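Local coordinates for putative metal-dependent phosphoesterase (Bifidobacterium adolescentis, PDB 3O0F), which hydrolyses phosphoesters, as a metal-dependent enzyme of the PHP family that holds two iron ions, a zinc ion and adenosine monophosphate in its active-site cleft, at residues Q218-I223 / A250-L255; E187-V192 / D225-L230; E140-T143 / P147-A150; A109-T114 / I127-V132. All coordinates share one frame; numbering follows the deposited sequence.

Contact 1 (Q218-I223 / A250-L255)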
loop_
_atom_site.group_PDB
_atom_site.type_symbol
_atom_site.label_atom_id
_atom_site.label_comp_id
_atom_site.label_asym_id
_atom_site.label_seq_id
_atom_site.Cartn_x
_atom_site.Cartn_y
_atom_site.Cartn_z
ATOM N N GLN A 218 20.855 -3.208 2.301
ATOM C CA GLN A 218 19.617 -3.023 3.069
ATOM C C GLN A 218 18.621 -4.129 2.750
ATOM O O GLN A 218 17.903 -4.593 3.641
ATOM C CB GLN A 218 18.975 -1.658 2.822
ATOM C CG GLN A 218 19.843 -0.446 3.252
ATOM C CD GLN A 218 19.235 0.863 2.806
ATOM O OE1 GLN A 218 19.282 1.209 1.615
ATOM N NE2 GLN A 218 18.666 1.634 3.770
ATOM N N LEU A 219 18.564 -4.552 1.484
ATOM C CA LEU A 219 17.704 -5.656 1.119
ATOM C C LEU A 219 18.181 -6.938 1.773
ATOM O O LEU A 219 17.348 -7.714 2.236
ATOM C CB LEU A 219 17.559 -5.827 -0.411
ATOM C CG LEU A 219 16.680 -4.750 -1.077
ATOM C CD1 LEU A 219 16.702 -4.844 -2.593
ATOM C CD2 LEU A 219 15.236 -4.826 -0.551
ATOM N N ASP A 220 19.507 -7.150 1.845
ATOM C CA ASP A 220 20.054 -8.355 2.451
ATOM C C ASP A 220 19.694 -8.443 3.917
ATOM O O ASP A 220 19.293 -9.503 4.352
ATOM C CB ASP A 220 21.562 -8.463 2.290
ATOM C CG ASP A 220 21.971 -8.828 0.862
ATOM O OD1 ASP A 220 21.140 -9.371 0.096
ATOM O OD2 ASP A 220 23.140 -8.565 0.511
ATOM N N ALA A 221 19.767 -7.322 4.628
ATOM C CA ALA A 221 19.418 -7.262 6.047
ATOM C C ALA A 221 17.929 -7.516 6.296
ATOM O O ALA A 221 17.539 -8.189 7.284
ATOM C CB ALA A 221 19.871 -5.956 6.648
HETATM N N MSE A 222 17.086 -7.020 5.396
HETATM C CA MSE A 222 15.644 -7.393 5.423
HETATM C C MSE A 222 15.380 -8.866 5.106
HETATM O O MSE A 222 14.541 -9.504 5.780
HETATM C CB MSE A 222 14.836 -6.517 4.485
HETATM C CG MSE A 222 14.789 -5.095 4.960
HETATM SE SE MSE A 222 14.267 -3.928 3.491
HETATM C CE MSE A 222 12.425 -4.402 3.250
ATOM N N ILE A 223 16.107 -9.418 4.124
ATOM C CA ILE A 223 16.028 -10.849 3.836
ATOM C C ILE A 223 16.405 -11.647 5.106
ATOM O O ILE A 223 15.688 -12.579 5.480
ATOM C CB ILE A 223 16.897 -11.256 2.609
ATOM C CG1 ILE A 223 16.305 -10.682 1.296
ATOM C CG2 ILE A 223 17.080 -12.783 2.510
ATOM C CD1 ILE A 223 17.291 -10.716 0.048
ATOM N N ALA A 250 15.993 -14.349 -7.242
ATOM C CA ALA A 250 16.460 -15.684 -7.656
ATOM C C ALA A 250 17.553 -16.179 -6.717
ATOM O O ALA A 250 17.515 -17.324 -6.302
ATOM C CB ALA A 250 16.978 -15.679 -9.080
ATOM N N ARG A 251 18.485 -15.305 -6.339
ATOM C CA ARG A 251 19.612 -15.695 -5.485
ATOM C C ARG A 251 19.190 -16.121 -4.079
ATOM O O ARG A 251 19.858 -16.925 -3.471
ATOM C CB ARG A 251 20.660 -14.559 -5.376
ATOM C CG ARG A 251 22.053 -14.993 -4.848
ATOM N N HIS A 252 18.101 -15.566 -3.567
ATOM C CA HIS A 252 17.644 -15.842 -2.205
ATOM C C HIS A 252 16.302 -16.564 -2.170
ATOM O O HIS A 252 15.670 -16.649 -1.135
ATOM C CB HIS A 252 17.519 -14.534 -1.426
ATOM C CG HIS A 252 18.833 -13.893 -1.150
ATOM N ND1 HIS A 252 19.656 -14.334 -0.135
ATOM C CD2 HIS A 252 19.499 -12.884 -1.775
ATOM C CE1 HIS A 252 20.763 -13.604 -0.127
ATOM N NE2 HIS A 252 20.680 -12.699 -1.088
ATOM N N ASP A 253 15.863 -17.070 -3.297
ATOM C CA ASP A 253 14.617 -17.773 -3.346
ATOM C C ASP A 253 13.414 -16.971 -2.827
ATOM O O ASP A 253 12.581 -17.530 -2.126
ATOM C CB ASP A 253 14.770 -19.049 -2.511
ATOM C CG ASP A 253 14.173 -20.235 -3.183
ATOM O OD1 ASP A 253 14.783 -20.702 -4.183
ATOM O OD2 ASP A 253 13.116 -20.698 -2.698
ATOM N N LEU A 254 13.339 -15.677 -3.148
ATOM C CA LEU A 254 12.240 -14.863 -2.725
ATOM C C LEU A 254 11.077 -15.002 -3.695
ATOM O O LEU A 254 11.242 -15.260 -4.868
ATOM C CB LEU A 254 12.655 -13.392 -2.611
ATOM C CG LEU A 254 13.849 -13.070 -1.710
ATOM C CD1 LEU A 254 14.141 -11.579 -1.709
ATOM C CD2 LEU A 254 13.664 -13.625 -0.274
ATOM N N LEU A 255 9.890 -14.748 -3.194
ATOM C CA LEU A 255 8.718 -14.575 -4.029
ATOM C C LEU A 255 8.774 -13.270 -4.851
ATOM O O LEU A 255 9.297 -12.250 -4.399
ATOM C CB LEU A 255 7.452 -14.528 -3.151
ATOM C CG LEU A 255 7.278 -15.720 -2.224
ATOM C CD1 LEU A 255 6.133 -15.407 -1.261
ATOM C CD2 LEU A 255 7.103 -17.009 -3.098
#
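The backbone N of I223 gives an ordinary helical hydrogen bond of 2.8 Å to L219 O, and from this turn the I223 side chain extends to H252 and L254. With CG1 beside the backbone N (chi1 -69°) and CD1 carried outward from there, the end of the isoleucine lies over one face of the H252 imidazole. I223 CD1 is 3.9 Å from the ring centroid, 26° off the normal and offset toward the rim near H252 CD2, which makes a CH-pi contact. The same methyl meets L254 CD1 at 3.7 Å. A branched aliphatic side chain suits this place, because CD1 can lie over the ring while CG1 and CD1 also meet L254 CD1. Beside the ring, D220 OD1 comes to 3.6 Å from H252 NE2, approaching obliquely and too far for a hydrogen bond, with carboxylate and ring planes 59° apart. An alanine in place of H252 would probably leave I223 CD1 without its flat support and D220 without its imidazole neighbour. Just beyond H252, D253 takes positive phi in a Schellman motif, turning the chain so that L254 points back at I223. Helices 216-225 and 239-252 thus lie side by side at the surface, where L219 and I223 also rest on I248, while L255 opens strand 255-258 at one edge of the sheet.

Contact 2 (E187-V192 / D225-L230)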
loop_
_atom_site.group_PDB
_atom_site.type_symbol
_atom_site.label_atom_id
_atom_site.label_comp_id
_atom_site.label_asym_id
_atom_site.label_seq_id
_atom_site.Cartn_x
_atom_site.Cartn_y
_atom_site.Cartn_z
ATOM N N GLU A 187 11.533 -3.642 12.337
ATOM C CA GLU A 187 10.417 -3.795 13.241
ATOM C C GLU A 187 9.194 -4.295 12.505
ATOM O O GLU A 187 8.524 -5.202 12.993
ATOM C CB GLU A 187 10.024 -2.504 13.973
ATOM C CG GLU A 187 8.874 -2.840 14.933
ATOM C CD GLU A 187 8.302 -1.709 15.743
ATOM O OE1 GLU A 187 8.618 -0.526 15.467
ATOM O OE2 GLU A 187 7.522 -2.046 16.674
ATOM N N VAL A 188 8.890 -3.715 11.358
ATOM C CA VAL A 188 7.732 -4.169 10.544
ATOM C C VAL A 188 7.859 -5.642 10.155
ATOM O O VAL A 188 6.915 -6.435 10.330
ATOM C CB VAL A 188 7.537 -3.265 9.321
ATOM C CG1 VAL A 188 6.557 -3.917 8.280
ATOM C CG2 VAL A 188 7.026 -1.859 9.792
ATOM N N ILE A 189 9.026 -6.042 9.674
ATOM C CA ILE A 189 9.202 -7.445 9.297
ATOM C C ILE A 189 9.034 -8.413 10.481
ATOM O O ILE A 189 8.358 -9.448 10.352
ATOM C CB ILE A 189 10.522 -7.709 8.577
ATOM C CG1 ILE A 189 10.528 -7.008 7.209
ATOM C CG2 ILE A 189 10.715 -9.215 8.369
ATOM C CD1 ILE A 189 11.913 -6.918 6.600
ATOM N N ALA A 190 9.622 -8.090 11.633
ATOM C CA ALA A 190 9.437 -8.904 12.806
ATOM C C ALA A 190 7.961 -9.000 13.196
ATOM O O ALA A 190 7.522 -10.078 13.619
ATOM C CB ALA A 190 10.269 -8.377 13.990
ATOM N N ALA A 191 7.220 -7.888 13.097
ATOM C CA ALA A 191 5.832 -7.860 13.499
ATOM C C ALA A 191 4.992 -8.701 12.538
ATOM O O ALA A 191 4.107 -9.425 12.977
ATOM C CB ALA A 191 5.288 -6.418 13.600
ATOM N N VAL A 192 5.278 -8.609 11.234
ATOM C CA VAL A 192 4.470 -9.323 10.255
ATOM C C VAL A 192 4.695 -10.824 10.408
ATOM O O VAL A 192 3.727 -11.599 10.487
ATOM C CB VAL A 192 4.716 -8.862 8.807
ATOM C CG1 VAL A 192 3.979 -9.833 7.813
ATOM C CG2 VAL A 192 4.224 -7.415 8.611
ATOM N N ASP A 225 16.087 -10.653 8.164
ATOM C CA ASP A 225 15.007 -10.409 9.138
ATOM C C ASP A 225 13.789 -11.332 8.930
ATOM O O ASP A 225 12.975 -11.447 9.835
ATOM C CB ASP A 225 14.465 -8.979 9.042
ATOM C CG ASP A 225 15.472 -7.891 9.438
ATOM O OD1 ASP A 225 16.454 -8.168 10.185
ATOM O OD2 ASP A 225 15.239 -6.726 8.975
ATOM N N GLY A 226 13.670 -11.937 7.739
ATOM C CA GLY A 226 12.498 -12.738 7.303
ATOM C C GLY A 226 11.684 -12.233 6.091
ATOM O O GLY A 226 10.591 -12.711 5.859
ATOM N N LEU A 227 12.199 -11.289 5.296
ATOM C CA LEU A 227 11.475 -10.799 4.097
ATOM C C LEU A 227 11.130 -11.942 3.167
ATOM O O LEU A 227 11.988 -12.738 2.794
ATOM C CB LEU A 227 12.274 -9.716 3.347
ATOM C CG LEU A 227 11.583 -9.090 2.131
ATOM C CD1 LEU A 227 10.444 -8.124 2.569
ATOM C CD2 LEU A 227 12.629 -8.326 1.266
ATOM N N ASP A 228 9.865 -12.043 2.771
ATOM C CA ASP A 228 9.457 -13.150 1.917
ATOM C C ASP A 228 9.626 -12.851 0.430
ATOM O O ASP A 228 9.799 -13.768 -0.367
ATOM C CB ASP A 228 8.004 -13.500 2.185
ATOM C CG ASP A 228 7.786 -14.051 3.572
ATOM O OD1 ASP A 228 7.990 -15.265 3.724
ATOM O OD2 ASP A 228 7.376 -13.270 4.481
ATOM N N GLY A 229 9.475 -11.581 0.035
ATOM C CA GLY A 229 9.383 -11.256 -1.392
ATOM C C GLY A 229 9.614 -9.807 -1.782
ATOM O O GLY A 229 9.735 -8.928 -0.941
ATOM N N LEU A 230 9.637 -9.605 -3.089
ATOM C CA LEU A 230 9.849 -8.318 -3.766
ATOM C C LEU A 230 8.778 -8.130 -4.831
ATOM O O LEU A 230 8.522 -9.036 -5.619
ATOM C CB LEU A 230 11.202 -8.357 -4.485
ATOM C CG LEU A 230 12.443 -8.517 -3.588
ATOM C CD1 LEU A 230 13.720 -8.548 -4.431
ATOM C CD2 LEU A 230 12.492 -7.399 -2.556
#
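I189 loses the most surface here, followed by D225 and L227. The isoleucine's CG2, set anti to its own backbone N while CG1 stands beside that N (chi1 -67°), presses on the backbone at the end of the opposing helix. I189 CG2 lies 3.5 Å from D225 O and 3.8 Å from D225 CB. I189 CD1, on the other branch, lies 4.1 Å from D225 CB. It also approaches L227, with I189 CD1 4.3 Å from L227 CB. A beta-branched residue suits the place because both branches close on D225 CB, CG2 going on to the D225 carbonyl and the G226-L227 backbone; the side chains of I189 and D225 cross at about a right angle. The carboxylate of D225 turns its OD2 to H186 ND1, a hydrogen bond just ahead of the I189 segment. Between the two partners, G226 has a phi of 117°; a CB there would lie 3.7 Å from I189 CG2 and would collide with D225 O, two reasons for glycine. Replacing I189 by an alanine would probably open a gap beside D225 O and L227 CB and leave the turn less firmly seated. Further in, L227 packs on M87, and its side chain lies about 13 Å from a bound iron ion. A glycine-ended Schellman motif closing helix 216-225 and leading into parallel strand 229-233 fits the alternating strands and helices of the PHP fold, a distorted TIM-like barrel.

Contact 3 (E140-T143 / P147-A150). With AMP (adenosine monophosphate), chain B; EDO (1,2-ethanediol), chain H.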
loop_
_atom_site.group_PDB
_atom_site.type_symbol
_atom_site.label_atom_id
_atom_site.label_comp_id
_atom_site.label_asym_id
_atom_site.label_seq_id
_atom_site.Cartn_x
_atom_site.Cartn_y
_atom_site.Cartn_z
ATOM N N GLU A 140 -13.347 7.677 10.969
ATOM C CA GLU A 140 -12.310 7.135 11.853
ATOM C C GLU A 140 -11.662 5.857 11.287
ATOM O O GLU A 140 -10.526 5.551 11.631
ATOM C CB GLU A 140 -12.850 6.860 13.273
ATOM N N ARG A 141 -12.356 5.144 10.396
ATOM C CA ARG A 141 -11.863 3.869 9.881
ATOM C C ARG A 141 -10.969 4.022 8.640
ATOM O O ARG A 141 -10.461 3.029 8.119
ATOM C CB ARG A 141 -13.017 2.919 9.596
ATOM C CG ARG A 141 -13.670 2.345 10.853
ATOM C CD ARG A 141 -14.581 1.168 10.537
ATOM N NE ARG A 141 -15.624 1.583 9.604
ATOM C CZ ARG A 141 -16.377 0.765 8.867
ATOM N NH1 ARG A 141 -16.246 -0.548 8.947
ATOM N NH2 ARG A 141 -17.277 1.275 8.032
ATOM N N THR A 142 -10.815 5.262 8.170
ATOM C CA THR A 142 -9.941 5.591 7.072
ATOM C C THR A 142 -8.574 6.025 7.611
ATOM O O THR A 142 -8.488 6.882 8.467
ATOM C CB THR A 142 -10.516 6.730 6.192
ATOM O OG1 THR A 142 -11.691 6.270 5.486
ATOM C CG2 THR A 142 -9.479 7.230 5.182
ATOM N N THR A 143 -7.517 5.421 7.088
ATOM C CA THR A 143 -6.131 5.855 7.322
ATOM C C THR A 143 -5.818 7.096 6.495
ATOM O O THR A 143 -5.748 7.030 5.264
ATOM C CB THR A 143 -5.141 4.776 6.891
ATOM O OG1 THR A 143 -5.389 3.563 7.611
ATOM C CG2 THR A 143 -3.687 5.236 7.123
ATOM N N PRO A 147 -2.919 12.140 0.370
ATOM C CA PRO A 147 -3.951 12.095 -0.670
ATOM C C PRO A 147 -5.268 12.783 -0.339
ATOM O O PRO A 147 -5.887 13.328 -1.236
ATOM C CB PRO A 147 -4.187 10.596 -0.862
ATOM C CG PRO A 147 -2.884 10.003 -0.592
ATOM C CD PRO A 147 -2.353 10.790 0.595
ATOM N N HIS A 148 -5.681 12.744 0.925
ATOM C CA HIS A 148 -6.878 13.400 1.373
ATOM C C HIS A 148 -6.741 14.918 1.379
ATOM O O HIS A 148 -7.702 15.607 1.100
ATOM C CB HIS A 148 -7.304 12.873 2.755
ATOM C CG HIS A 148 -7.461 11.386 2.779
ATOM N ND1 HIS A 148 -6.446 10.543 3.164
ATOM C CD2 HIS A 148 -8.480 10.592 2.385
ATOM C CE1 HIS A 148 -6.831 9.291 3.003
ATOM N NE2 HIS A 148 -8.078 9.296 2.560
ATOM N N ILE A 149 -5.553 15.423 1.695
ATOM C CA ILE A 149 -5.240 16.828 1.488
ATOM C C ILE A 149 -5.314 17.177 -0.002
ATOM O O ILE A 149 -5.951 18.157 -0.380
ATOM C CB ILE A 149 -3.827 17.237 1.992
ATOM C CG1 ILE A 149 -3.607 16.867 3.462
ATOM C CG2 ILE A 149 -3.617 18.763 1.801
ATOM C CD1 ILE A 149 -2.246 17.341 4.027
ATOM N N ALA A 150 -4.644 16.401 -0.851
ATOM C CA ALA A 150 -4.691 16.661 -2.301
ATOM C C ALA A 150 -6.128 16.700 -2.779
ATOM O O ALA A 150 -6.519 17.629 -3.476
ATOM C CB ALA A 150 -3.887 15.607 -3.077
HETATM P P AMP B . 1.710 10.102 2.851
HETATM O O1P AMP B . 2.004 8.694 3.221
HETATM O O2P AMP B . 0.589 10.626 3.709
HETATM O O3P AMP B . 2.934 11.019 2.790
HETATM O "O5'" AMP B . 1.118 10.060 1.359
HETATM C "C5'" AMP B . 1.944 9.689 0.283
HETATM C "C4'" AMP B . 1.195 8.654 -0.499
HETATM O "O4'" AMP B . 0.163 9.233 -1.344
HETATM C "C3'" AMP B . 2.142 7.871 -1.402
HETATM O "O3'" AMP B . 2.316 6.569 -0.859
HETATM C "C2'" AMP B . 1.282 7.810 -2.653
HETATM O "O2'" AMP B . 1.645 7.121 -3.850
HETATM C "C1'" AMP B . -0.141 8.220 -2.302
HETATM N N9 AMP B . -0.909 8.705 -3.464
HETATM C C8 AMP B . -2.196 8.430 -3.687
HETATM N N7 AMP B . -2.612 9.026 -4.824
HETATM C C5 AMP B . -1.573 9.699 -5.344
HETATM C C6 AMP B . -1.330 10.536 -6.532
HETATM N N6 AMP B . -2.321 10.788 -7.447
HETATM N N1 AMP B . -0.094 11.057 -6.667
HETATM C C2 AMP B . 0.907 10.843 -5.795
HETATM N N3 AMP B . 0.756 10.086 -4.700
HETATM C C4 AMP B . -0.439 9.490 -4.435
HETATM C C1 EDO H . -2.060 7.465 2.106
HETATM O O1 EDO H . -0.831 7.683 2.802
HETATM C C2 EDO H . -3.245 7.793 3.007
HETATM O O2 EDO H . -3.521 6.625 3.796
#
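H148 meets the loop through the CE1-NE2 side of its imidazole. T142 CG2 lies 3.6 Å from H148 NE2, and T143 O comes to 3.4 Å from H148 CE1, both approaching the ring obliquely. In T142, OG1 stands beside the backbone N (chi1 -68°), which leaves CG2 anti to it and aimed at the ring while OG1 turns to E138 N and V22 O. T143 O has a real hydrogen bond as well, 2.7 Å from EDO O2, a 1,2-ethanediol probably left by the crystallisation liquor; EDO C2 sits at the edge of the H148 ring. Both ring nitrogens are occupied, consistent with a neutral imidazole protonated on NE2. A histidine suits this buried place because ND1 can accept from G145 N at the start of its own helix while NE2 pairs with S24 O, linking the helix to a distant loop. Next to it, P147 lays its ring against the nucleotide, with P147 CG 3.2 Å from O4' and 3.5 Å from C8 of AMP. Outward from there, T143 packs on R107 and R110 of helix 97-124, I149 on T114 and L121 of that helix, and A150 on helix 162-166, so that helix 146-155 lies between the two.

Contact 4 (A109-T114 / I127-V132). With AMP (adenosine monophosphate), chain B.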
loop_
_atom_site.group_PDB
_atom_site.type_symbol
_atom_site.label_atom_id
_atom_site.label_comp_id
_atom_site.label_asym_id
_atom_site.label_seq_id
_atom_site.Cartn_x
_atom_site.Cartn_y
_atom_site.Cartn_z
ATOM N N ALA A 109 -0.054 8.960 14.461
ATOM C CA ALA A 109 1.039 9.812 13.977
ATOM C C ALA A 109 0.673 10.496 12.623
ATOM O O ALA A 109 0.867 11.713 12.443
ATOM C CB ALA A 109 2.365 8.974 13.852
ATOM N N ARG A 110 0.135 9.714 11.684
ATOM C CA ARG A 110 -0.473 10.233 10.423
ATOM C C ARG A 110 -1.548 11.337 10.619
ATOM O O ARG A 110 -1.521 12.373 9.961
ATOM C CB ARG A 110 -1.115 9.103 9.625
ATOM C CG ARG A 110 -0.136 8.240 8.850
ATOM C CD ARG A 110 -0.895 7.122 8.089
ATOM N NE ARG A 110 -0.048 6.577 7.023
ATOM C CZ ARG A 110 0.264 7.220 5.894
ATOM N NH1 ARG A 110 -0.224 8.425 5.631
ATOM N NH2 ARG A 110 1.065 6.648 5.004
ATOM N N LEU A 111 -2.476 11.104 11.522
ATOM C CA LEU A 111 -3.503 12.082 11.819
ATOM C C LEU A 111 -2.893 13.402 12.312
ATOM O O LEU A 111 -3.263 14.482 11.836
ATOM C CB LEU A 111 -4.437 11.553 12.898
ATOM C CG LEU A 111 -5.675 12.403 13.177
ATOM C CD1 LEU A 111 -6.434 12.533 11.872
ATOM C CD2 LEU A 111 -6.569 11.803 14.283
ATOM N N ARG A 112 -1.969 13.286 13.257
ATOM C CA ARG A 112 -1.322 14.427 13.869
ATOM C C ARG A 112 -0.548 15.240 12.846
ATOM O O ARG A 112 -0.650 16.462 12.801
ATOM C CB ARG A 112 -0.362 13.927 14.941
ATOM C CG ARG A 112 0.049 14.984 15.920
ATOM C CD ARG A 112 0.863 14.391 17.052
ATOM N NE ARG A 112 2.277 14.672 16.880
ATOM C CZ ARG A 112 2.808 15.874 17.064
ATOM N NH1 ARG A 112 2.031 16.888 17.412
ATOM N NH2 ARG A 112 4.106 16.062 16.899
ATOM N N ARG A 113 0.225 14.528 12.031
ATOM C CA ARG A 113 1.040 15.101 10.981
ATOM C C ARG A 113 0.201 15.808 9.909
ATOM O O ARG A 113 0.579 16.870 9.375
ATOM C CB ARG A 113 1.783 13.940 10.314
ATOM C CG ARG A 113 3.026 14.236 9.550
ATOM C CD ARG A 113 2.846 14.480 8.047
ATOM N NE ARG A 113 1.918 13.616 7.353
ATOM C CZ ARG A 113 2.125 13.057 6.153
ATOM N NH1 ARG A 113 3.250 13.210 5.459
ATOM N NH2 ARG A 113 1.173 12.302 5.650
ATOM N N THR A 114 -0.901 15.162 9.540
ATOM C CA THR A 114 -1.688 15.596 8.399
ATOM C C THR A 114 -2.462 16.850 8.815
ATOM O O THR A 114 -2.586 17.783 8.035
ATOM C CB THR A 114 -2.562 14.427 7.856
ATOM O OG1 THR A 114 -1.696 13.364 7.399
ATOM C CG2 THR A 114 -3.428 14.868 6.668
ATOM N N ILE A 127 -8.406 25.909 2.206
ATOM C CA ILE A 127 -8.682 24.568 2.733
ATOM C C ILE A 127 -8.795 24.673 4.245
ATOM O O ILE A 127 -8.114 25.494 4.867
ATOM C CB ILE A 127 -7.556 23.579 2.399
ATOM C CG1 ILE A 127 -7.741 23.033 0.984
ATOM C CG2 ILE A 127 -7.535 22.397 3.388
ATOM C CD1 ILE A 127 -8.964 22.194 0.818
ATOM N N THR A 128 -9.667 23.856 4.830
ATOM C CA THR A 128 -9.806 23.767 6.286
ATOM C C THR A 128 -9.684 22.306 6.642
ATOM O O THR A 128 -9.768 21.430 5.775
ATOM C CB THR A 128 -11.184 24.311 6.752
ATOM O OG1 THR A 128 -12.241 23.508 6.196
ATOM C CG2 THR A 128 -11.391 25.808 6.296
ATOM N N TRP A 129 -9.502 22.024 7.918
ATOM C CA TRP A 129 -9.490 20.651 8.368
ATOM C C TRP A 129 -10.770 19.955 7.935
ATOM O O TRP A 129 -10.717 18.826 7.452
ATOM C CB TRP A 129 -9.252 20.558 9.879
ATOM C CG TRP A 129 -9.117 19.143 10.362
ATOM C CD1 TRP A 129 -9.873 18.524 11.321
ATOM C CD2 TRP A 129 -8.196 18.156 9.877
ATOM N NE1 TRP A 129 -9.471 17.218 11.469
ATOM C CE2 TRP A 129 -8.440 16.966 10.603
ATOM C CE3 TRP A 129 -7.176 18.167 8.917
ATOM C CZ2 TRP A 129 -7.707 15.796 10.395
ATOM C CZ3 TRP A 129 -6.437 16.996 8.717
ATOM C CH2 TRP A 129 -6.709 15.833 9.459
ATOM N N ASP A 130 -11.919 20.630 8.037
ATOM C CA ASP A 130 -13.183 20.028 7.594
ATOM C C ASP A 130 -13.271 19.687 6.111
ATOM O O ASP A 130 -13.999 18.767 5.728
ATOM C CB ASP A 130 -14.383 20.916 7.927
ATOM C CG ASP A 130 -14.723 20.922 9.411
ATOM O OD1 ASP A 130 -14.157 20.107 10.166
ATOM O OD2 ASP A 130 -15.571 21.756 9.814
ATOM N N ASP A 131 -12.611 20.449 5.254
ATOM C CA ASP A 131 -12.617 20.096 3.839
ATOM C C ASP A 131 -11.865 18.769 3.663
ATOM O O ASP A 131 -12.262 17.904 2.876
ATOM C CB ASP A 131 -11.976 21.205 2.994
ATOM C CG ASP A 131 -12.673 22.556 3.170
ATOM O OD1 ASP A 131 -13.894 22.581 3.495
ATOM O OD2 ASP A 131 -11.994 23.598 2.985
ATOM N N VAL A 132 -10.805 18.588 4.442
ATOM C CA VAL A 132 -10.035 17.320 4.374
ATOM C C VAL A 132 -10.856 16.181 4.947
ATOM O O VAL A 132 -10.953 15.100 4.344
ATOM C CB VAL A 132 -8.679 17.408 5.084
ATOM C CG1 VAL A 132 -7.937 16.058 4.989
ATOM C CG2 VAL A 132 -7.846 18.543 4.482
HETATM P P AMP B . 1.710 10.102 2.851
HETATM O O1P AMP B . 2.004 8.694 3.221
HETATM O O2P AMP B . 0.589 10.626 3.709
HETATM O O3P AMP B . 2.934 11.019 2.790
HETATM O "O5'" AMP B . 1.118 10.060 1.359
HETATM C "C5'" AMP B . 1.944 9.689 0.283
HETATM C "C4'" AMP B . 1.195 8.654 -0.499
HETATM O "O4'" AMP B . 0.163 9.233 -1.344
HETATM C "C3'" AMP B . 2.142 7.871 -1.402
HETATM O "O3'" AMP B . 2.316 6.569 -0.859
HETATM C "C2'" AMP B . 1.282 7.810 -2.653
HETATM O "O2'" AMP B . 1.645 7.121 -3.850
HETATM C "C1'" AMP B . -0.141 8.220 -2.302
HETATM N N9 AMP B . -0.909 8.705 -3.464
HETATM C C8 AMP B . -2.196 8.430 -3.687
HETATM N N7 AMP B . -2.612 9.026 -4.824
HETATM C C5 AMP B . -1.573 9.699 -5.344
HETATM C C6 AMP B . -1.330 10.536 -6.532
HETATM N N6 AMP B . -2.321 10.788 -7.447
HETATM N N1 AMP B . -0.094 11.057 -6.667
HETATM C C2 AMP B . 0.907 10.843 -5.795
HETATM N N3 AMP B . 0.756 10.086 -4.700
HETATM C C4 AMP B . -0.439 9.490 -4.435
#
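W129 reaches L111 and T114 with the six-membered part of its indole. From CB the side chain sets out with CG anti to the backbone N (chi1 -175°), which swings the ring alongside helix 97-124. Along the benzo rim, W129 CZ2 meets L111 CD1 at 3.8 Å, the methyl lying at the ring edge near its plane; CH2 also touches it at 4.1 Å. Farther along the same edge, W129 CZ3 lies 4.0 Å from T114 C, and the indole also packs on K115 and V118. A wide, flat indole suits the place because its one edge can reach both L111 and T114, one turn apart. The tryptophan's own helix begins in a capping box, in which D131 N binds T128 OG1 and T128 N binds D131 OD2 from above the carboxylate plane. In the long helix R110 O takes two bonds, from T114 N and T114 OG1, arriving on opposite faces of its plane. From an adjoining face of the same helix, R110 and R113 reach AMP: R110 NH1 is 3.0 Å from O2P and R110 NH2 2.9 Å from O1P, while R113 NH2 reaches O2P at 2.6 Å. The contact itself is apolar, while these two arginines hydrogen-bond the phosphate and probably offset its charge, with D51 OD2 pairing with R110 NE.

How the contacts relate
Contact 1 lies at the surface and contact 3 is buried, with contacts 2 and 4 partly buried between these extremes. Contacts 1 and 2 share helix 216-225 and join through the backbone, M222 O probably accepting from L227 N and L255 O from L230 N; theirs is the alpha/beta side of the fold, dominated by apolar contacts, with a methyl over an imidazole face in contact 1. Contacts 3 and 4 stand about 8 Å apart between centres, both touch AMP, and meet where V132 CG1 packs on H148 O. Contact 3 holds an imidazole hydrogen-bonded at both nitrogens; the polar work of contact 4 is toward AMP, while its segments pack by apolar contacts. Contacts 1 and 3 lie on opposite sides of the chain's centre.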